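Local coordinates for cytomegalovirus protein US2 (Human herpesvirus 5, PDB 1IM3), which binds class I MHC heavy chains in the endoplasmic reticulum and redirects them through the SEC61 translocon to the cytosol for proteasomal destruction, hiding infected cells from cytotoxic T lymphocytes, at residues P1-D13 and F18-F30. Sequence-based numbering, arbitrary orientation.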
loop_
_atom_site.group_PDB
_atom_site.type_symbol
_atom_site.label_atom_id
_atom_site.label_comp_id
_atom_site.label_asym_id
_atom_site.label_seq_id
_atom_site.Cartn_x
_atom_site.Cartn_y
_atom_site.Cartn_z
ATOM N N PRO D 1 16.771 25.509 2.547
ATOM C CA PRO D 1 16.668 24.424 3.546
ATOM C C PRO D 1 17.998 24.138 4.237
ATOM O O PRO D 1 18.918 23.591 3.621
ATOM C CB PRO D 1 16.181 23.191 2.795
ATOM C CG PRO D 1 15.441 23.805 1.644
ATOM C CD PRO D 1 16.271 25.051 1.236
ATOM N N TRP D 2 18.099 24.506 5.510
ATOM C CA TRP D 2 19.323 24.260 6.267
ATOM C C TRP D 2 18.966 23.776 7.662
ATOM O O TRP D 2 17.835 23.962 8.127
ATOM C CB TRP D 2 20.168 25.534 6.399
ATOM C CG TRP D 2 19.586 26.559 7.353
ATOM C CD1 TRP D 2 18.669 27.527 7.062
ATOM C CD2 TRP D 2 19.886 26.704 8.755
ATOM N NE1 TRP D 2 18.381 28.267 8.190
ATOM C CE2 TRP D 2 19.113 27.784 9.241
ATOM C CE3 TRP D 2 20.733 26.024 9.644
ATOM C CZ2 TRP D 2 19.161 28.202 10.578
ATOM C CZ3 TRP D 2 20.779 26.438 10.973
ATOM C CH2 TRP D 2 19.997 27.519 11.426
ATOM N N PHE D 3 19.935 23.164 8.332
ATOM C CA PHE D 3 19.716 22.680 9.680
ATOM C C PHE D 3 21.013 22.132 10.221
ATOM O O PHE D 3 21.850 21.650 9.464
ATOM C CB PHE D 3 18.634 21.585 9.697
ATOM C CG PHE D 3 19.042 20.318 9.016
ATOM C CD1 PHE D 3 19.936 19.435 9.627
ATOM C CD2 PHE D 3 18.573 20.021 7.741
ATOM C CE1 PHE D 3 20.360 18.278 8.972
ATOM C CE2 PHE D 3 18.990 18.864 7.077
ATOM C CZ PHE D 3 19.884 17.992 7.691
ATOM N N GLN D 4 21.202 22.227 11.527
ATOM C CA GLN D 4 22.394 21.657 12.121
ATOM C C GLN D 4 22.035 21.012 13.450
ATOM O O GLN D 4 21.240 21.543 14.223
ATOM C CB GLN D 4 23.491 22.713 12.301
ATOM C CG GLN D 4 23.099 23.906 13.143
ATOM C CD GLN D 4 24.303 24.745 13.597
ATOM O OE1 GLN D 4 24.165 25.645 14.441
ATOM N NE2 GLN D 4 25.489 24.450 13.039
ATOM N N ILE D 5 22.627 19.850 13.688
ATOM C CA ILE D 5 22.412 19.085 14.901
ATOM C C ILE D 5 23.225 19.670 16.038
ATOM O O ILE D 5 24.449 19.717 15.957
ATOM C CB ILE D 5 22.843 17.638 14.682
ATOM C CG1 ILE D 5 22.032 17.050 13.532
ATOM C CG2 ILE D 5 22.682 16.839 15.959
ATOM C CD1 ILE D 5 22.425 15.636 13.190
ATOM N N GLU D 6 22.551 20.109 17.095
ATOM C CA GLU D 6 23.253 20.679 18.232
ATOM C C GLU D 6 23.616 19.607 19.236
ATOM O O GLU D 6 24.751 19.513 19.673
ATOM C CB GLU D 6 22.405 21.745 18.933
ATOM C CG GLU D 6 22.076 22.955 18.093
ATOM C CD GLU D 6 21.462 24.071 18.922
ATOM O OE1 GLU D 6 20.623 23.780 19.802
ATOM O OE2 GLU D 6 21.817 25.241 18.689
ATOM N N ASP D 7 22.668 18.762 19.577
ATOM C CA ASP D 7 22.958 17.762 20.572
ATOM C C ASP D 7 22.166 16.515 20.274
ATOM O O ASP D 7 21.252 16.531 19.462
ATOM C CB ASP D 7 22.589 18.324 21.948
ATOM C CG ASP D 7 23.057 17.445 23.089
ATOM O OD1 ASP D 7 24.276 17.127 23.137
ATOM O OD2 ASP D 7 22.200 17.085 23.939
ATOM N N ASN D 8 22.498 15.451 20.984
ATOM C CA ASN D 8 21.870 14.166 20.791
ATOM C C ASN D 8 22.491 13.157 21.738
ATOM O O ASN D 8 23.519 12.584 21.435
ATOM C CB ASN D 8 22.105 13.707 19.362
ATOM C CG ASN D 8 21.739 12.258 19.151
ATOM O OD1 ASN D 8 20.761 11.772 19.707
ATOM N ND2 ASN D 8 22.517 11.556 18.334
ATOM N N ARG D 9 21.881 12.936 22.886
ATOM C CA ARG D 9 22.421 11.976 23.833
ATOM C C ARG D 9 21.231 11.226 24.387
ATOM O O ARG D 9 20.093 11.623 24.149
ATOM C CB ARG D 9 23.186 12.693 24.949
ATOM C CG ARG D 9 24.508 13.301 24.497
ATOM C CD ARG D 9 25.184 14.014 25.645
ATOM N NE ARG D 9 24.329 15.083 26.154
ATOM C CZ ARG D 9 24.624 15.856 27.194
ATOM N NH1 ARG D 9 25.770 15.677 27.852
ATOM N NH2 ARG D 9 23.777 16.816 27.571
ATOM N N CYS D 10 21.487 10.153 25.121
ATOM C CA CYS D 10 20.425 9.335 25.686
ATOM C C CYS D 10 21.055 8.441 26.752
ATOM O O CYS D 10 22.262 8.250 26.767
ATOM C CB CYS D 10 19.815 8.465 24.578
ATOM S SG CYS D 10 21.122 7.521 23.714
ATOM N N TYR D 11 20.240 7.902 27.645
ATOM C CA TYR D 11 20.739 7.013 28.681
ATOM C C TYR D 11 19.559 6.202 29.162
ATOM O O TYR D 11 18.405 6.628 29.031
ATOM C CB TYR D 11 21.385 7.804 29.837
ATOM C CG TYR D 11 20.451 8.618 30.711
ATOM C CD1 TYR D 11 19.645 8.002 31.686
ATOM C CD2 TYR D 11 20.372 10.006 30.577
ATOM C CE1 TYR D 11 18.783 8.748 32.502
ATOM C CE2 TYR D 11 19.507 10.768 31.394
ATOM C CZ TYR D 11 18.720 10.130 32.346
ATOM O OH TYR D 11 17.866 10.874 33.126
ATOM N N ILE D 12 19.838 5.017 29.689
ATOM C CA ILE D 12 18.777 4.166 30.195
ATOM C C ILE D 12 18.884 4.030 31.698
ATOM O O ILE D 12 19.967 3.832 32.235
ATOM C CB ILE D 12 18.844 2.781 29.565
ATOM C CG1 ILE D 12 18.676 2.916 28.058
ATOM C CG2 ILE D 12 17.748 1.885 30.138
ATOM C CD1 ILE D 12 18.735 1.609 27.325
ATOM N N ASP D 13 17.755 4.121 32.376
ATOM C CA ASP D 13 17.760 4.005 33.811
ATOM C C ASP D 13 16.615 3.108 34.244
ATOM O O ASP D 13 15.447 3.502 34.193
ATOM C CB ASP D 13 17.618 5.386 34.434
ATOM C CG ASP D 13 17.879 5.377 35.918
ATOM O OD1 ASP D 13 19.053 5.194 36.316
ATOM O OD2 ASP D 13 16.909 5.544 36.690
ATOM N N PHE D 18 15.787 7.790 28.284
ATOM C CA PHE D 18 15.764 9.246 28.453
ATOM C C PHE D 18 16.650 9.724 27.316
ATOM O O PHE D 18 17.803 9.307 27.221
ATOM C CB PHE D 18 16.373 9.668 29.791
ATOM C CG PHE D 18 15.477 9.436 30.966
ATOM C CD1 PHE D 18 14.764 10.489 31.536
ATOM C CD2 PHE D 18 15.337 8.158 31.500
ATOM C CE1 PHE D 18 13.913 10.274 32.632
ATOM C CE2 PHE D 18 14.496 7.928 32.588
ATOM C CZ PHE D 18 13.781 8.990 33.156
ATOM N N ALA D 19 16.111 10.557 26.431
ATOM C CA ALA D 19 16.893 11.041 25.304
ATOM C C ALA D 19 16.577 12.504 25.061
ATOM O O ALA D 19 15.418 12.903 25.014
ATOM C CB ALA D 19 16.583 10.226 24.067
ATOM N N ARG D 20 17.634 13.296 24.922
ATOM C CA ARG D 20 17.487 14.721 24.700
ATOM C C ARG D 20 18.321 15.111 23.495
ATOM O O ARG D 20 19.422 14.600 23.296
ATOM C CB ARG D 20 17.961 15.497 25.927
ATOM C CG ARG D 20 17.753 16.997 25.807
ATOM C CD ARG D 20 18.071 17.675 27.119
ATOM N NE ARG D 20 17.308 17.069 28.206
ATOM C CZ ARG D 20 17.501 17.327 29.495
ATOM N NH1 ARG D 20 18.444 18.185 29.860
ATOM N NH2 ARG D 20 16.754 16.731 30.415
ATOM N N GLY D 21 17.791 16.010 22.684
ATOM C CA GLY D 21 18.525 16.433 21.521
ATOM C C GLY D 21 17.969 17.750 21.041
ATOM O O GLY D 21 16.933 18.223 21.515
ATOM N N SER D 22 18.659 18.345 20.086
ATOM C CA SER D 22 18.224 19.612 19.549
ATOM C C SER D 22 18.773 19.796 18.153
ATOM O O SER D 22 19.880 19.345 17.842
ATOM C CB SER D 22 18.698 20.755 20.449
ATOM O OG SER D 22 18.441 22.011 19.845
ATOM N N ILE D 23 17.976 20.451 17.317
ATOM C CA ILE D 23 18.357 20.744 15.944
ATOM C C ILE D 23 17.826 22.142 15.629
ATOM O O ILE D 23 16.660 22.432 15.903
ATOM C CB ILE D 23 17.714 19.735 14.971
ATOM C CG1 ILE D 23 18.307 18.344 15.216
ATOM C CG2 ILE D 23 17.921 20.177 13.529
ATOM C CD1 ILE D 23 17.753 17.281 14.323
ATOM N N VAL D 24 18.667 23.041 15.130
ATOM C CA VAL D 24 18.150 24.360 14.764
ATOM C C VAL D 24 18.162 24.354 13.246
ATOM O O VAL D 24 18.958 23.636 12.638
ATOM C CB VAL D 24 19.013 25.571 15.285
ATOM C CG1 VAL D 24 18.887 25.699 16.782
ATOM C CG2 VAL D 24 20.459 25.418 14.878
ATOM N N GLY D 25 17.268 25.133 12.646
ATOM C CA GLY D 25 17.178 25.221 11.197
ATOM C C GLY D 25 15.884 25.925 10.838
ATOM O O GLY D 25 15.099 26.282 11.727
ATOM N N ASN D 26 15.640 26.125 9.549
ATOM C CA ASN D 26 14.418 26.803 9.144
ATOM C C ASN D 26 13.317 25.866 8.636
ATOM O O ASN D 26 12.501 26.280 7.808
ATOM C CB ASN D 26 14.734 27.887 8.094
ATOM C CG ASN D 26 15.386 27.324 6.835
ATOM O OD1 ASN D 26 15.701 26.128 6.756
ATOM N ND2 ASN D 26 15.596 28.191 5.838
ATOM N N MET D 27 13.281 24.624 9.137
ATOM C CA MET D 27 12.256 23.652 8.730
ATOM C C MET D 27 10.876 24.187 9.079
ATOM O O MET D 27 10.664 24.698 10.182
ATOM C CB MET D 27 12.383 22.313 9.461
ATOM C CG MET D 27 13.763 21.746 9.610
ATOM S SD MET D 27 14.573 22.444 11.051
ATOM C CE MET D 27 13.669 21.724 12.334
ATOM N N SER D 28 9.929 24.054 8.155
ATOM C CA SER D 28 8.561 24.515 8.409
ATOM C C SER D 28 7.711 23.342 8.934
ATOM O O SER D 28 6.662 23.529 9.542
ATOM C CB SER D 28 7.939 25.089 7.122
ATOM O OG SER D 28 8.063 24.170 6.040
ATOM N N ARG D 29 8.169 22.124 8.710
ATOM C CA ARG D 29 7.427 20.957 9.188
ATOM C C ARG D 29 8.445 19.884 9.538
ATOM O O ARG D 29 9.610 19.982 9.133
ATOM C CB ARG D 29 6.474 20.454 8.098
ATOM C CG ARG D 29 7.182 20.107 6.797
ATOM C CD ARG D 29 6.209 19.881 5.633
ATOM N NE ARG D 29 6.956 19.904 4.372
ATOM C CZ ARG D 29 7.527 18.848 3.809
ATOM N NH1 ARG D 29 7.442 17.648 4.380
ATOM N NH2 ARG D 29 8.200 19.014 2.684
ATOM N N PHE D 30 8.008 18.870 10.290
ATOM C CA PHE D 30 8.904 17.787 10.687
ATOM C C PHE D 30 8.178 16.475 11.005
ATOM O O PHE D 30 6.962 16.437 11.170
ATOM C CB PHE D 30 9.663 18.172 11.954
ATOM C CG PHE D 30 8.831 18.012 13.209
ATOM C CD1 PHE D 30 7.824 18.935 13.514
ATOM C CD2 PHE D 30 8.962 16.868 14.014
ATOM C CE1 PHE D 30 6.948 18.731 14.592
ATOM C CE2 PHE D 30 8.095 16.633 15.106
ATOM C CZ PHE D 30 7.078 17.568 15.400
#
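Strands 3-12 and 16-25 form the first antiparallel β-hairpin of this immunoglobulin-like lumenal domain, and a classic β bulge shifts their register by one residue midway. There Glu6 and Asp7 both face Ser22: Glu6 N donates to Ser22 O at 2.9 Å, Asp7 N reaches the same oxygen only weakly, and Ser22 N returns a bond to Asp7 O. The bulge also turns Glu6 toward the partner strand. With its OG anti to the backbone N (chi1 172°), Ser22 donates to Glu6 OE1 at 2.8 Å, on the anti side of the carboxylate, while Glu6 OE2 lies against Val24 CG1. Val24's other methyl, CG2, packs alongside Gln4 CG.

On the opposite face of the hairpin, which turns toward the second sheet, Ala19 and Ile23 touch strand 75-82, Ile5 touches strand 85-91, Phe3 reaches both, and Cys10 closes a disulfide with Cys91. Where strand 3-12 begins, the Trp2 indole lies flat over Gly25, whose CA sits 3.5 Å from the centroid of the six-membered ring. Trp2 N donates almost straight to Asn26 OD1 at 3.2 Å. Beside the turn of the hairpin the Tyr11 and Phe18 rings are nearly parallel (5°) but so far offset, with centroids 5.0 Å from each other, that they hardly overlap; Phe18 CB makes a CH-π contact over one face of the tyrosine ring, toward its rim, 3.5 Å from CZ of Tyr11, and Tyr11 OH lies over the phenylalanine ring.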